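Local coordinates for protein cephalosporin acylase (Bacillus halodurans, PDB 2NLZ) that probably hydrolyses amide bonds as a cephalosporin acylase of the gamma-glutamyltranspeptidase family, in the clan of N-terminal nucleophile hydrolases, at residues T56-T59 against V60-T64; G121-G124 against A125-E128; A279-I282 against V283-F286. The protein carries 1 engineered substitution. One frame throughout, in Å; residues are numbered along the deposited sequence.

Contact 1: residues T56-T59 against V60-T64; sequences TALT and VLEPT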
ATOM      1  N   THR D  56      20.032  16.450  29.512  1.00 28.45           N
ATOM      2  CA  THR D  56      19.452  16.895  30.774  1.00 27.33           C
ATOM      3  C   THR D  56      18.006  17.329  30.584  1.00 24.55           C
ATOM      4  O   THR D  56      17.186  17.151  31.484  1.00 23.48           O
ATOM      5  CB  THR D  56      20.255  18.051  31.412  1.00 31.24           C
ATOM      6  OG1 THR D  56      20.481  19.080  30.442  1.00 39.29           O
ATOM      7  CG2 THR D  56      21.583  17.553  31.935  1.00 27.08           C
ATOM      8  N   ALA D  57      17.707  17.906  29.419  1.00 17.46           N
ATOM      9  CA  ALA D  57      16.335  18.262  29.063  1.00 24.80           C
ATOM     10  C   ALA D  57      15.439  17.035  29.027  1.00 23.45           C
ATOM     11  O   ALA D  57      14.341  17.062  29.582  1.00 24.08           O
ATOM     12  CB  ALA D  57      16.287  18.997  27.733  1.00 32.32           C
ATOM     13  N   LEU D  58      15.937  15.964  28.397  1.00 22.59           N
ATOM     14  CA  LEU D  58      15.225  14.683  28.259  1.00 24.33           C
ATOM     15  C   LEU D  58      14.910  14.041  29.602  1.00 27.83           C
ATOM     16  O   LEU D  58      13.939  13.296  29.744  1.00 30.04           O
ATOM     17  CB  LEU D  58      16.041  13.704  27.403  1.00 15.36           C
ATOM     18  CG  LEU D  58      16.112  13.980  25.899  1.00 25.85           C
ATOM     19  CD1 LEU D  58      17.276  13.252  25.230  1.00 33.15           C
ATOM     20  CD2 LEU D  58      14.804  13.641  25.214  1.00 28.39           C
ATOM     21  N   THR D  59      15.762  14.337  30.580  1.00 30.95           N
ATOM     22  CA  THR D  59      15.607  13.881  31.954  1.00 22.94           C
ATOM     23  C   THR D  59      14.291  14.372  32.558  1.00 20.65           C
ATOM     24  O   THR D  59      13.703  13.713  33.411  1.00 30.30           O
ATOM     25  CB  THR D  59      16.823  14.304  32.772  1.00 20.64           C
ATOM     26  OG1 THR D  59      17.571  13.142  33.128  1.00 33.49           O
ATOM     27  CG2 THR D  59      16.431  15.057  34.027  1.00 23.28           C
ATOM     28  N   VAL D  60      13.820  15.512  32.068  1.00 23.66           N
ATOM     29  CA  VAL D  60      12.584  16.100  32.527  1.00 24.24           C
ATOM     30  C   VAL D  60      11.459  15.842  31.535  1.00 25.80           C
ATOM     31  O   VAL D  60      10.320  15.607  31.939  1.00 26.54           O
ATOM     32  CB  VAL D  60      12.738  17.615  32.719  1.00 29.76           C
ATOM     33  CG1 VAL D  60      11.391  18.250  33.073  1.00 18.92           C
ATOM     34  CG2 VAL D  60      13.819  17.930  33.776  1.00 19.06           C
ATOM     35  N   LEU D  61      11.793  15.861  30.244  1.00 26.25           N
ATOM     36  CA  LEU D  61      10.798  15.863  29.164  1.00 24.94           C
ATOM     37  C   LEU D  61      10.289  14.493  28.759  1.00 24.98           C
ATOM     38  O   LEU D  61       9.171  14.365  28.244  1.00 23.88           O
ATOM     39  CB  LEU D  61      11.335  16.594  27.942  1.00 23.76           C
ATOM     40  CG  LEU D  61      11.573  18.088  28.144  1.00 22.74           C
ATOM     41  CD1 LEU D  61      12.522  18.616  27.089  1.00 22.24           C
ATOM     42  CD2 LEU D  61      10.239  18.830  28.149  1.00 30.26           C
ATOM     43  N   GLU D  62      11.104  13.474  28.997  1.00 13.01           N
ATOM     44  CA  GLU D  62      10.705  12.089  28.726  1.00 21.79           C
ATOM     45  C   GLU D  62      11.065  11.148  29.889  1.00 23.49           C
ATOM     46  O   GLU D  62      11.948  10.303  29.750  1.00 27.47           O
ATOM     47  CB  GLU D  62      11.350  11.608  27.426  1.00 20.60           C
ATOM     48  CG  GLU D  62      10.717  10.374  26.832  1.00 23.81           C
ATOM     49  CD  GLU D  62      11.327   9.980  25.500  1.00 23.42           C
ATOM     50  OE1 GLU D  62      11.609   8.781  25.309  1.00 27.16           O
ATOM     51  OE2 GLU D  62      11.524  10.865  24.644  1.00 14.15           O
ATOM     52  N   PRO D  63      10.364  11.276  31.036  1.00 24.08           N
ATOM     53  CA  PRO D  63      10.720  10.527  32.249  1.00 27.82           C
ATOM     54  C   PRO D  63      10.417   9.038  32.147  1.00 27.04           C
ATOM     55  O   PRO D  63      10.814   8.260  33.008  1.00 33.09           O
ATOM     56  CB  PRO D  63       9.843  11.163  33.334  1.00 26.55           C
ATOM     57  CG  PRO D  63       9.264  12.398  32.705  1.00 28.34           C
ATOM     58  CD  PRO D  63       9.183  12.122  31.259  1.00 22.34           C
ATOM     59  N   THR D  64       9.731   8.653  31.084  1.00 30.10           N
ATOM     60  CA  THR D  64       9.383   7.271  30.868  1.00 28.45           C
ATOM     61  C   THR D  64      10.554   6.478  30.321  1.00 29.99           C
ATOM     62  O   THR D  64      10.476   5.268  30.252  1.00 32.30           O
ATOM     63  CB  THR D  64       8.209   7.143  29.892  1.00 31.96           C
ATOM     64  OG1 THR D  64       8.526   7.811  28.667  1.00 35.55           O
ATOM     65  CG2 THR D  64       6.949   7.755  30.483  1.00 31.76           C
TER
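Ala57 and Leu61, one turn apart at the end of helix 47-61, meet through the methyl CB of Ala57 and the CD1 branch of Leu61, 3.8 Å apart. With CG of Leu61 beside its own backbone N and opposite its carbonyl carbon (chi1 -66°), the isobutyl group leans back over the carbonyl of Ala57. Two amides grip that oxygen: Leu61 N, 2.9 Å from Ala57 O, approaches in the carbonyl plane, whereas Val60 N, 3.0 Å from Ala57 O, donates from above it. This bifurcated acceptance, from i+3 and i+4 together, belongs to the closing turn of the helix. A last helical bond joins Glu62 N to Leu58 O at 2.9 Å. Glu62 then leaves helical geometry, and Pro63, which has no N-H to donate, suits the exit. The extended Glu62 chain carries its buried carboxylate to Arg511, a salt bridge through OE1, and to Ser29 through OE2, which probably offsets the cost of burying the charge. Shortening Leu61 to an alanine is likely to open a gap beside Ala57, Leu32 and Ala33. The latter two belong to helix 31-42, which packs on the Ala57 and Leu61 side; Leu58 and Glu62 rest on strand 359-365, and Pro63 reaches Trp163 of helix 157-173.

Contact 2: residues G121-G124 against A125-E128; sequences GAPG and AWAE
Trp126 N donates to Ala122 O across 2.8 Å, nearly along the C=O axis, one of four successive i to i+4 bonds in the first turns of helix 122-133. Ala125 N to Gly121 O (3.0 Å) comes before it; Ala127 N to Pro123 O (3.2 Å) and Glu128 N to Gly124 O (3.0 Å) follow, the last almost straight at 175°. Pro123 suits the first turn, where the N-H it lacks would have no helical acceptor; the amide N of Gly124, still in the first turn, is hydrogen-bonded to Tyr220 OH. The indole of Trp126, its CG held beside the backbone N (chi1 -60°), folds back over the preceding turn. On one face of the ring sit Ala122 O and Pro123 CA, the latter a CH-pi contact 3.9 Å from the centroid of the six-membered ring. Pro123 CB packs on Trp126 CE3 at 4.0 Å. The polar ends find partners further off: Trp126 NE1 binds Gln375 OE1, and Glu128 OE1 accepts from Trp251 NE1. Around the turn, the large indole fills the junction with helices 47-61 and 202-212, touching Ile52, Ala55, Leu208 and Ile211, while Pro123 faces helix 217-221 and Gln375 belongs to strand 370-376.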
ATOM      1  N   GLY D 121      25.550   6.857  36.585  1.00 30.48           N
ATOM      2  CA  GLY D 121      26.729   7.496  36.003  1.00 23.64           C
ATOM      3  C   GLY D 121      26.535   8.750  35.150  1.00 31.18           C
ATOM      4  O   GLY D 121      27.505   9.457  34.840  1.00 30.57           O
ATOM      5  N   ALA D 122      25.289   9.030  34.774  1.00 27.15           N
ATOM      6  CA  ALA D 122      24.982  10.108  33.829  1.00 24.73           C
ATOM      7  C   ALA D 122      25.333  11.523  34.294  1.00 29.73           C
ATOM      8  O   ALA D 122      25.951  12.267  33.531  1.00 30.45           O
ATOM      9  CB  ALA D 122      23.520  10.034  33.341  1.00 28.71           C
ATOM     10  N   PRO D 123      24.945  11.913  35.529  1.00 27.99           N
ATOM     11  CA  PRO D 123      25.333  13.267  35.934  1.00 24.70           C
ATOM     12  C   PRO D 123      26.843  13.527  35.870  1.00 29.96           C
ATOM     13  O   PRO D 123      27.259  14.605  35.450  1.00 31.55           O
ATOM     14  CB  PRO D 123      24.816  13.366  37.370  1.00 24.88           C
ATOM     15  CG  PRO D 123      23.718  12.385  37.437  1.00 21.26           C
ATOM     16  CD  PRO D 123      24.164  11.242  36.585  1.00 21.71           C
ATOM     17  N   GLY D 124      27.647  12.538  36.248  1.00 31.08           N
ATOM     18  CA  GLY D 124      29.103  12.652  36.152  1.00 36.81           C
ATOM     19  C   GLY D 124      29.574  12.734  34.714  1.00 37.90           C
ATOM     20  O   GLY D 124      30.498  13.495  34.389  1.00 39.73           O
ATOM     21  N   ALA D 125      28.929  11.953  33.852  1.00 39.57           N
ATOM     22  CA  ALA D 125      29.205  12.001  32.420  1.00 36.73           C
ATOM     23  C   ALA D 125      28.898  13.370  31.824  1.00 33.46           C
ATOM     24  O   ALA D 125      29.615  13.834  30.950  1.00 36.80           O
ATOM     25  CB  ALA D 125      28.438  10.921  31.696  1.00 34.92           C
ATOM     26  N   TRP D 126      27.843  14.013  32.309  1.00 27.36           N
ATOM     27  CA  TRP D 126      27.518  15.363  31.874  1.00 32.22           C
ATOM     28  C   TRP D 126      28.681  16.293  32.184  1.00 32.69           C
ATOM     29  O   TRP D 126      29.221  16.936  31.291  1.00 36.64           O
ATOM     30  CB  TRP D 126      26.249  15.890  32.560  1.00 31.68           C
ATOM     31  CG  TRP D 126      24.993  15.096  32.313  1.00 27.10           C
ATOM     32  CD1 TRP D 126      24.719  14.302  31.239  1.00 30.12           C
ATOM     33  CD2 TRP D 126      23.826  15.058  33.148  1.00 23.61           C
ATOM     34  NE1 TRP D 126      23.464  13.747  31.367  1.00 32.98           N
ATOM     35  CE2 TRP D 126      22.894  14.200  32.528  1.00 29.04           C
ATOM     36  CE3 TRP D 126      23.479  15.664  34.364  1.00 33.60           C
ATOM     37  CZ2 TRP D 126      21.637  13.930  33.085  1.00 32.49           C
ATOM     38  CZ3 TRP D 126      22.236  15.387  34.919  1.00 26.38           C
ATOM     39  CH2 TRP D 126      21.330  14.531  34.275  1.00 31.01           C
ATOM     40  N   ALA D 127      29.064  16.340  33.456  1.00 34.08           N
ATOM     41  CA  ALA D 127      30.130  17.219  33.943  1.00 34.52           C
ATOM     42  C   ALA D 127      31.466  17.031  33.219  1.00 36.94           C
ATOM     43  O   ALA D 127      32.066  18.013  32.759  1.00 35.51           O
ATOM     44  CB  ALA D 127      30.316  17.039  35.438  1.00 36.33           C
ATOM     45  N   GLU D 128      31.918  15.779  33.123  1.00 30.50           N
ATOM     46  CA  GLU D 128      33.161  15.455  32.429  1.00 27.95           C
ATOM     47  C   GLU D 128      33.138  15.826  30.947  1.00 28.68           C
ATOM     48  O   GLU D 128      34.162  16.224  30.391  1.00 33.61           O
ATOM     49  CB  GLU D 128      33.514  13.975  32.584  1.00 28.18           C
ATOM     50  CG  GLU D 128      34.581  13.691  33.646  1.00 53.74           C
ATOM     51  CD  GLU D 128      35.996  14.036  33.206  1.00 56.61           C
ATOM     52  OE1 GLU D 128      36.337  13.826  32.027  1.00 37.33           O
ATOM     53  OE2 GLU D 128      36.774  14.510  34.058  1.00 74.40           O
TER

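Contact 3: residues A279-I282 against V283-F286; sequences ALNI and VKGF
Val283 closes the last full turn of helix 274-283, its N donating to Ala279 O at 2.9 Å in a nearly straight bond of 167°. Its CG1 methyl lies alongside CD1 of Leu280, 4.1 Å away, the two side chains pointing the same way; two branched aliphatics suit this buried flank of the helix. Lys284 comes next, and its N reaches Leu280 O at 2.8 Å, though more bent, at 132°. The lysine chain starts out with CG opposite the backbone N (chi1 -157°) and then bends at its outer torsions, which lays its CD and CE methylenes alongside the amide of Asn281, while NZ is hydrogen-bonded to Asp258 O. Such a long, flexible residue can be apolar along its methylenes and charged at its end. Gly285 takes the third position of a type I turn from Val283 to Phe286 with ordinary phi and psi, so the backbone does not require a glycine; it leaves the exposed corner without a side chain. Phe286 completes that turn, its N bonded to Val283 O at 3.1 Å, and the chain leaves the helix in an extended conformation. Arg338 takes up the carbonyl of Ile282, and Arg260 that of Phe286. Helix 444-457 covers Leu280 and Val283 with Met453, strand 250-259 meets both through Tyr259, helix 294-314 lies against Ala279 and Ile282, and helix 331-338 borders Asn281 and Phe286.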
ATOM      1  N   ALA D 279      28.436  -8.849  14.149  1.00 25.78           N
ATOM      2  CA  ALA D 279      27.421  -9.143  13.143  1.00 29.99           C
ATOM      3  C   ALA D 279      27.804  -8.551  11.788  1.00 30.99           C
ATOM      4  O   ALA D 279      27.830  -9.270  10.791  1.00 29.32           O
ATOM      5  CB  ALA D 279      26.048  -8.658  13.586  1.00 26.19           C
ATOM      6  N   LEU D 280      28.132  -7.260  11.757  1.00 25.53           N
ATOM      7  CA  LEU D 280      28.586  -6.637  10.508  1.00 31.87           C
ATOM      8  C   LEU D 280      29.774  -7.380   9.906  1.00 37.68           C
ATOM      9  O   LEU D 280      29.882  -7.500   8.678  1.00 33.71           O
ATOM     10  CB  LEU D 280      28.942  -5.153  10.684  1.00 30.07           C
ATOM     11  CG  LEU D 280      27.916  -4.060  10.347  1.00 28.83           C
ATOM     12  CD1 LEU D 280      26.858  -4.564   9.369  1.00 32.60           C
ATOM     13  CD2 LEU D 280      27.258  -3.510  11.600  1.00 33.77           C
ATOM     14  N   ASN D 281      30.640  -7.892  10.782  1.00 37.15           N
ATOM     15  CA  ASN D 281      31.856  -8.583  10.370  1.00 40.31           C
ATOM     16  C   ASN D 281      31.575  -9.957   9.759  1.00 38.29           C
ATOM     17  O   ASN D 281      32.253 -10.385   8.825  1.00 41.23           O
ATOM     18  CB  ASN D 281      32.802  -8.713  11.562  1.00 46.09           C
ATOM     19  CG  ASN D 281      34.240  -8.486  11.185  1.00 52.09           C
ATOM     20  OD1 ASN D 281      34.547  -7.706  10.271  1.00 46.37           O
ATOM     21  ND2 ASN D 281      35.143  -9.159  11.898  1.00 61.27           N
ATOM     22  N   ILE D 282      30.576 -10.643  10.304  1.00 38.39           N
ATOM     23  CA  ILE D 282      30.071 -11.878   9.715  1.00 28.74           C
ATOM     24  C   ILE D 282      29.426 -11.589   8.351  1.00 28.50           C
ATOM     25  O   ILE D 282      29.746 -12.226   7.353  1.00 31.05           O
ATOM     26  CB  ILE D 282      29.053 -12.569  10.656  1.00 26.23           C
ATOM     27  CG1 ILE D 282      29.729 -13.023  11.952  1.00 26.63           C
ATOM     28  CG2 ILE D 282      28.453 -13.774   9.991  1.00 10.32           C
ATOM     29  CD1 ILE D 282      28.769 -13.316  13.099  1.00 22.72           C
ATOM     30  N   VAL D 283      28.542 -10.600   8.311  1.00 27.30           N
ATOM     31  CA  VAL D 283      27.769 -10.308   7.107  1.00 31.36           C
ATOM     32  C   VAL D 283      28.628  -9.698   5.977  1.00 33.69           C
ATOM     33  O   VAL D 283      28.284  -9.798   4.802  1.00 26.94           O
ATOM     34  CB  VAL D 283      26.514  -9.444   7.448  1.00 28.73           C
ATOM     35  CG1 VAL D 283      26.713  -7.965   7.100  1.00 28.28           C
ATOM     36  CG2 VAL D 283      25.299  -9.986   6.752  1.00 25.29           C
ATOM     37  N   LYS D 284      29.753  -9.100   6.363  1.00 35.23           N
ATOM     38  CA  LYS D 284      30.765  -8.502   5.474  1.00 32.45           C
ATOM     39  C   LYS D 284      31.217  -9.403   4.320  1.00 32.86           C
ATOM     40  O   LYS D 284      31.542  -8.913   3.242  1.00 31.49           O
ATOM     41  CB  LYS D 284      31.992  -8.185   6.326  1.00 39.41           C
ATOM     42  CG  LYS D 284      32.921  -7.134   5.820  1.00 37.84           C
ATOM     43  CD  LYS D 284      33.686  -6.583   7.020  1.00 56.63           C
ATOM     44  CE  LYS D 284      35.109  -7.107   7.130  1.00 56.43           C
ATOM     45  NZ  LYS D 284      36.096  -6.112   6.602  1.00 55.84           N
ATOM     46  N   GLY D 285      31.263 -10.713   4.563  1.00 32.30           N
ATOM     47  CA  GLY D 285      31.736 -11.676   3.573  1.00 31.71           C
ATOM     48  C   GLY D 285      30.758 -12.002   2.458  1.00 37.20           C
ATOM     49  O   GLY D 285      31.134 -12.607   1.458  1.00 38.00           O
ATOM     50  N   PHE D 286      29.498 -11.621   2.632  1.00 41.54           N
ATOM     51  CA  PHE D 286      28.508 -11.732   1.569  1.00 34.64           C
ATOM     52  C   PHE D 286      28.384 -10.414   0.812  1.00 37.74           C
ATOM     53  O   PHE D 286      28.592  -9.335   1.372  1.00 35.46           O
ATOM     54  CB  PHE D 286      27.134 -12.069   2.142  1.00 36.61           C
ATOM     55  CG  PHE D 286      27.106 -13.293   3.010  1.00 37.63           C
ATOM     56  CD1 PHE D 286      27.472 -14.540   2.504  1.00 39.01           C
ATOM     57  CD2 PHE D 286      26.652 -13.208   4.325  1.00 37.13           C
ATOM     58  CE1 PHE D 286      27.415 -15.684   3.301  1.00 42.54           C
ATOM     59  CE2 PHE D 286      26.586 -14.347   5.134  1.00 36.75           C
ATOM     60  CZ  PHE D 286      26.971 -15.591   4.621  1.00 34.75           C
TER

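In the fold
Contacts 1 and 2 are neighbours in the interior, their centres 15 Å apart, and they touch: Thr56 CG2 lies 3.6 Å from Trp126 CD2, and helix 47-61 and helix 122-133 meet where the indole packs on two threonines. Contact 3 sits on the opposite side of the chain's centre, with its nearest atoms about 24 Å from contact 1 and 25 Å from contact 2, and its turn is partly open to solvent. Contacts 1 and 3 both end a helix, contact 2 begins one. The chemistry follows: contact 1 buries a paired carboxylate, contact 2 an indole, while contact 3 pairs a buried Leu280-Val283 flank with a more exposed turn whose lysine and carbonyls are held by polar partners.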